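Local coordinates for protein mannosyl-6-phosphatase (Bacteroides thetaiotaomicron, PDB 4C1R) that probably removes phosphate from mannose-6-phosphate groups of yeast mannan as a magnesium-dependent phosphatase of the endonuclease/exonuclease/phosphatase family, at residues Y7-A12 with Q45-H50; L152-M157 with V187-L192. All coordinates share one frame; numbering follows the deposited sequence.

Contact 1: residues Y7-A12 with Q45-H50; sequences YNLRNA and QECFLH. With MG (magnesium ion), chain E.
N8 and E46 meet beside a magnesium ion that E46 OE2 binds at 2.1 Å, and five waters complete its six-coordinate shell. Turned away from its own backbone N (chi1 178°), the N8 amide reaches the carboxylate, where ND2 donates to E46 OE2 (3.0 Å). The acceptor lies in the amide plane, but the amide approaches from 56° above the carboxylate plane, the two planes being 74° apart. N8 OD1 takes a bond from a metal-bound water (2.8 Å), so this second-shell amide grips two first-shell ligands. The other carboxylate oxygen, E46 OE1, receives the backbone N of N11 on its anti side (2.9 Å) and a second metal-bound water; both oxygens are held and the carboxylate cannot easily rotate. This site crowns adjacent parallel strands 2-8 and 41-45, joined at N8 and Q45, the usual place for the metal-binding Glu and its Asn partner in the DNase I-like fold. L9 N donates to Q45 O at 3.1 Å, while Q45 NE2 bonds to N135. R10 makes a salt bridge with D16. Farther along, L9 CD1 packs on C47 SG (3.5 Å), and A12 O lies at the edge of the F48 ring, 3.6 Å from CE2.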
loop_
_atom_site.group_PDB
_atom_site.type_symbol
_atom_site.label_atom_id
_atom_site.label_comp_id
_atom_site.label_asym_id
_atom_site.label_seq_id
_atom_site.Cartn_x
_atom_site.Cartn_y
_atom_site.Cartn_z
ATOM N N TYR A 7 1.258 1.795 3.073
ATOM C CA TYR A 7 2.542 2.071 3.693
ATOM C C TYR A 7 3.682 1.297 3.027
ATOM O O TYR A 7 3.779 0.068 3.184
ATOM C CB TYR A 7 2.517 1.729 5.175
ATOM C CG TYR A 7 3.539 2.473 5.999
ATOM C CD1 TYR A 7 4.307 3.507 5.443
ATOM C CD2 TYR A 7 3.758 2.133 7.349
ATOM C CE1 TYR A 7 5.268 4.188 6.218
ATOM C CE2 TYR A 7 4.684 2.822 8.124
ATOM C CZ TYR A 7 5.446 3.835 7.553
ATOM O OH TYR A 7 6.347 4.544 8.350
ATOM N N ASN A 8 4.537 2.035 2.318
ATOM C CA ASN A 8 5.762 1.494 1.727
ATOM C C ASN A 8 6.833 1.422 2.829
ATOM O O ASN A 8 7.258 2.454 3.358
ATOM C CB ASN A 8 6.204 2.357 0.544
ATOM C CG ASN A 8 7.510 1.871 -0.102
ATOM O OD1 ASN A 8 8.458 1.494 0.600
ATOM N ND2 ASN A 8 7.603 1.999 -1.435
ATOM N N LEU A 9 7.201 0.199 3.205
ATOM C CA LEU A 9 8.032 -0.069 4.397
ATOM C C LEU A 9 9.536 -0.034 4.103
ATOM O O LEU A 9 10.350 -0.115 5.040
ATOM C CB LEU A 9 7.675 -1.441 4.991
ATOM C CG LEU A 9 6.210 -1.682 5.424
ATOM C CD1 LEU A 9 6.124 -2.854 6.402
ATOM C CD2 LEU A 9 5.614 -0.440 6.050
ATOM N N ARG A 10 9.882 0.027 2.807
ATOM C CA ARG A 10 11.231 0.287 2.328
ATOM C C ARG A 10 12.035 -1.025 2.407
ATOM O O ARG A 10 12.162 -1.607 3.491
ATOM C CB ARG A 10 11.908 1.452 3.095
ATOM C CG ARG A 10 13.417 1.578 2.880
ATOM C CD ARG A 10 13.776 1.937 1.446
ATOM N NE ARG A 10 15.183 2.354 1.348
ATOM C CZ ARG A 10 15.722 3.013 0.319
ATOM N NH1 ARG A 10 14.995 3.325 -0.742
ATOM N NH2 ARG A 10 17.000 3.397 0.362
ATOM N N ASN A 11 12.528 -1.517 1.262
ATOM C CA ASN A 11 13.229 -2.819 1.266
ATOM C C ASN A 11 14.457 -2.787 2.188
ATOM O O ASN A 11 15.102 -1.738 2.326
ATOM C CB ASN A 11 13.604 -3.253 -0.146
ATOM C CG ASN A 11 14.568 -2.305 -0.800
ATOM O OD1 ASN A 11 15.662 -2.063 -0.292
ATOM N ND2 ASN A 11 14.186 -1.781 -1.956
ATOM N N ALA A 12 14.718 -3.889 2.892
ATOM C CA ALA A 12 15.881 -3.952 3.774
ATOM C C ALA A 12 17.145 -4.018 2.929
ATOM O O ALA A 12 17.193 -4.741 1.917
ATOM C CB ALA A 12 15.785 -5.164 4.694
ATOM N N GLN A 45 4.384 -2.050 0.687
ATOM C CA GLN A 45 5.254 -2.293 -0.487
ATOM C C GLN A 45 6.687 -2.524 -0.040
ATOM O O GLN A 45 7.088 -2.075 1.034
ATOM C CB GLN A 45 5.163 -1.132 -1.492
ATOM C CG GLN A 45 3.723 -0.858 -1.949
ATOM C CD GLN A 45 2.949 0.035 -0.962
ATOM O OE1 GLN A 45 3.505 0.991 -0.423
ATOM N NE2 GLN A 45 1.647 -0.233 -0.780
ATOM N N GLU A 46 7.438 -3.242 -0.870
ATOM C CA GLU A 46 8.889 -3.420 -0.759
ATOM C C GLU A 46 9.421 -4.469 0.215
ATOM O O GLU A 46 10.623 -4.684 0.225
ATOM C CB GLU A 46 9.651 -2.095 -0.605
ATOM C CG GLU A 46 9.483 -1.160 -1.799
ATOM C CD GLU A 46 10.476 -0.040 -1.783
ATOM O OE1 GLU A 46 11.509 -0.187 -1.074
ATOM O OE2 GLU A 46 10.222 0.970 -2.495
ATOM N N CYS A 47 8.562 -5.145 0.984
ATOM C CA CYS A 47 9.070 -6.085 1.984
ATOM C C CYS A 47 9.579 -7.362 1.318
ATOM O O CYS A 47 8.858 -7.955 0.491
ATOM C CB CYS A 47 7.972 -6.472 2.979
ATOM S SG CYS A 47 7.566 -5.156 4.162
ATOM N N PHE A 48 10.785 -7.806 1.701
ATOM C CA PHE A 48 11.190 -9.196 1.473
ATOM C C PHE A 48 10.510 -10.062 2.491
ATOM O O PHE A 48 10.009 -9.554 3.474
ATOM C CB PHE A 48 12.717 -9.380 1.556
ATOM C CG PHE A 48 13.474 -8.583 0.530
ATOM C CD1 PHE A 48 13.500 -8.977 -0.796
ATOM C CD2 PHE A 48 14.158 -7.426 0.893
ATOM C CE1 PHE A 48 14.186 -8.240 -1.745
ATOM C CE2 PHE A 48 14.855 -6.675 -0.056
ATOM C CZ PHE A 48 14.872 -7.098 -1.378
ATOM N N LEU A 49 10.441 -11.374 2.240
ATOM C CA LEU A 49 9.792 -12.304 3.159
ATOM C C LEU A 49 10.249 -12.092 4.593
ATOM O O LEU A 49 9.423 -12.170 5.515
ATOM C CB LEU A 49 10.016 -13.783 2.750
ATOM C CG LEU A 49 9.458 -14.816 3.749
ATOM C CD1 LEU A 49 7.929 -14.782 3.821
ATOM C CD2 LEU A 49 9.946 -16.226 3.419
ATOM N N HIS A 50 11.549 -11.851 4.809
ATOM C CA HIS A 50 12.033 -11.806 6.206
ATOM C C HIS A 50 11.495 -10.554 6.914
ATOM O O HIS A 50 11.295 -10.544 8.137
ATOM C CB HIS A 50 13.554 -11.903 6.313
ATOM C CG HIS A 50 14.274 -10.637 5.942
ATOM N ND1 HIS A 50 14.676 -10.358 4.651
ATOM C CD2 HIS A 50 14.651 -9.573 6.690
ATOM C CE1 HIS A 50 15.303 -9.193 4.627
ATOM N NE2 HIS A 50 15.310 -8.703 5.856
HETATM MG MG MG E . 11.191 2.863 -2.405
HETATM O O HOH W 1 10.710 2.953 -0.348
HETATM O O HOH W 2 13.109 1.725 -1.917
HETATM O O HOH W 3 12.017 4.584 -2.219
HETATM O O HOH W 4 11.768 2.661 -4.327
HETATM O O HOH W 5 9.413 3.865 -3.085
#

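Contact 2: residues L152-M157 with V187-L192; sequences LVQEKM and VSKGVL
The amide of Q154 is the flat group of this contact, and it presents its oxygen edge to the loop. K189 CB sits almost straight ahead of the C=O bond and close to the amide plane, 3.6 Å from Q154 OE1. K189 CG, 3.5 Å from the same oxygen, lies somewhat to one side of the plane, and V191 CB, 4.0 Å from it, somewhat to the other. The face turned the same way as V191 looks toward L192, whose CD1 comes within 4.5 Å of Q154 CG. At the nitrogen edge, NE2 donates to the carbonyls of A150 and A185, which fixes the rotation of the amide and connects helix 143-159 to helix 181-187. The chain of Q154 is extended beyond CG (chi2 162°) and thereby spans the gap to K189, crossing it at about a right angle.

One turn further along the helix, M157 and L192 reach toward each other tip to tip. A bend at the last torsion of M157 (chi3 50°) turns the methyl toward the loop, so that CE is 3.7 Å from L192 CD2 and SD is 3.8 Å from L192 CD1. V191 CG1 also faces that methyl, but the modelled approach is too short to be trusted.

G190, with positive phi, turns the chain after helix 181-187, and V191 and L192 then lead into strand 193-194. L192 also touches F226, while V153 and M157 pack on strands 130-137 and 168-173. The contact thus lies in the outer helical layer of the DNase I-like sandwich.

Within the two segments, then, apolar packing of M157 on L192 is combined with van der Waals contact of the Q154 oxygen against K189 and V191 carbons, while the polar tie comes from just outside, at A185 O.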
loop_
_atom_site.group_PDB
_atom_site.type_symbol
_atom_site.label_atom_id
_atom_site.label_comp_id
_atom_site.label_asym_id
_atom_site.label_seq_id
_atom_site.Cartn_x
_atom_site.Cartn_y
_atom_site.Cartn_z
ATOM N N LEU A 152 -5.465 -2.510 -16.488
ATOM C CA LEU A 152 -5.441 -3.892 -16.090
ATOM C C LEU A 152 -6.091 -4.093 -14.706
ATOM O O LEU A 152 -6.925 -4.995 -14.522
ATOM C CB LEU A 152 -4.024 -4.463 -16.129
ATOM C CG LEU A 152 -3.811 -5.774 -15.375
ATOM C CD1 LEU A 152 -4.735 -6.854 -15.968
ATOM C CD2 LEU A 152 -2.343 -6.193 -15.438
ATOM N N VAL A 153 -5.699 -3.259 -13.730
ATOM C CA VAL A 153 -6.222 -3.414 -12.392
ATOM C C VAL A 153 -7.730 -3.201 -12.423
ATOM O O VAL A 153 -8.463 -3.899 -11.755
ATOM C CB VAL A 153 -5.530 -2.433 -11.406
ATOM C CG1 VAL A 153 -6.339 -2.341 -10.127
ATOM C CG2 VAL A 153 -4.139 -2.967 -11.071
ATOM N N GLN A 154 -8.197 -2.229 -13.192
ATOM C CA GLN A 154 -9.650 -2.001 -13.285
ATOM C C GLN A 154 -10.421 -3.169 -13.924
ATOM O O GLN A 154 -11.495 -3.517 -13.445
ATOM C CB GLN A 154 -9.958 -0.687 -14.006
ATOM C CG GLN A 154 -9.690 0.534 -13.149
ATOM C CD GLN A 154 -9.575 1.775 -13.978
ATOM O OE1 GLN A 154 -10.568 2.384 -14.334
ATOM N NE2 GLN A 154 -8.364 2.139 -14.318
ATOM N N GLU A 155 -9.863 -3.789 -14.963
ATOM C CA GLU A 155 -10.405 -5.069 -15.479
ATOM C C GLU A 155 -10.490 -6.120 -14.383
ATOM O O GLU A 155 -11.554 -6.772 -14.212
ATOM C CB GLU A 155 -9.549 -5.611 -16.631
ATOM C CG GLU A 155 -9.807 -4.945 -17.979
ATOM C CD GLU A 155 -11.199 -5.262 -18.574
ATOM O OE1 GLU A 155 -12.002 -5.999 -17.941
ATOM O OE2 GLU A 155 -11.507 -4.763 -19.690
ATOM N N LYS A 156 -9.410 -6.267 -13.599
ATOM C CA LYS A 156 -9.417 -7.276 -12.532
ATOM C C LYS A 156 -10.464 -6.970 -11.473
ATOM O O LYS A 156 -10.973 -7.888 -10.810
ATOM C CB LYS A 156 -8.032 -7.456 -11.876
ATOM C CG LYS A 156 -7.007 -8.156 -12.749
ATOM C CD LYS A 156 -7.297 -9.652 -12.920
ATOM C CE LYS A 156 -6.502 -10.233 -14.081
ATOM N NZ LYS A 156 -6.340 -11.695 -13.898
ATOM N N MET A 157 -10.780 -5.684 -11.292
ATOM C CA MET A 157 -11.795 -5.302 -10.305
ATOM C C MET A 157 -13.175 -5.811 -10.736
ATOM O O MET A 157 -14.023 -6.039 -9.894
ATOM C CB MET A 157 -11.852 -3.786 -10.120
ATOM C CG MET A 157 -10.872 -3.207 -9.107
ATOM S SD MET A 157 -10.585 -1.438 -9.378
ATOM C CE MET A 157 -12.224 -0.727 -9.495
ATOM N N VAL A 187 -8.710 7.306 -12.188
ATOM C CA VAL A 187 -9.884 8.045 -11.766
ATOM C C VAL A 187 -10.791 8.453 -12.937
ATOM O O VAL A 187 -11.870 8.987 -12.727
ATOM C CB VAL A 187 -9.493 9.346 -11.019
ATOM C CG1 VAL A 187 -8.822 9.039 -9.691
ATOM C CG2 VAL A 187 -8.582 10.204 -11.880
ATOM N N SER A 188 -10.374 8.176 -14.156
ATOM C CA SER A 188 -11.045 8.741 -15.334
ATOM C C SER A 188 -12.281 7.918 -15.810
ATOM O O SER A 188 -13.089 8.401 -16.579
ATOM C CB SER A 188 -10.036 8.862 -16.476
ATOM O OG SER A 188 -9.872 7.563 -17.044
ATOM N N LYS A 189 -12.416 6.687 -15.353
ATOM C CA LYS A 189 -13.544 5.853 -15.744
ATOM C C LYS A 189 -14.726 5.890 -14.788
ATOM O O LYS A 189 -15.689 5.186 -15.020
ATOM C CB LYS A 189 -13.105 4.400 -15.903
ATOM C CG LYS A 189 -12.065 4.163 -16.990
ATOM C CD LYS A 189 -12.498 4.790 -18.307
ATOM C CE LYS A 189 -11.927 4.030 -19.492
ATOM N NZ LYS A 189 -11.735 4.933 -20.664
ATOM N N GLY A 190 -14.655 6.645 -13.686
ATOM C CA GLY A 190 -15.780 6.662 -12.733
ATOM C C GLY A 190 -15.768 5.461 -11.794
ATOM O O GLY A 190 -16.642 5.314 -10.956
ATOM N N VAL A 191 -14.740 4.630 -11.905
ATOM C CA VAL A 191 -14.651 3.342 -11.205
ATOM C C VAL A 191 -13.963 3.486 -9.827
ATOM O O VAL A 191 -14.200 2.691 -8.926
ATOM C CB VAL A 191 -13.901 2.330 -12.129
ATOM C CG1 VAL A 191 -13.509 1.066 -11.422
ATOM C CG2 VAL A 191 -14.773 1.985 -13.327
ATOM N N LEU A 192 -13.109 4.500 -9.679
ATOM C CA LEU A 192 -12.376 4.760 -8.440
ATOM C C LEU A 192 -12.214 6.246 -8.223
ATOM O O LEU A 192 -12.040 6.987 -9.172
ATOM C CB LEU A 192 -10.978 4.165 -8.527
ATOM C CG LEU A 192 -10.866 2.651 -8.573
ATOM C CD1 LEU A 192 -9.493 2.194 -9.006
ATOM C CD2 LEU A 192 -11.274 2.013 -7.252
#

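The two contacts lie on opposite sides of the chain's centre, their own centres 26 Å apart and their nearest atoms about 12 Å apart. Contact 1 belongs to the seven-stranded sheet and carries the magnesium site, whereas contact 2 packs outside the six-stranded sheet, away from that site. Strand 130-137 runs between them: N135 and H137 meet the residues of contact 1, while F134 and L136 touch M157 and V153 of helix 143-159. Alternate residues of one strand thus face contact 1 and the helix. Contact 1 closes in sequence before contact 2 opens.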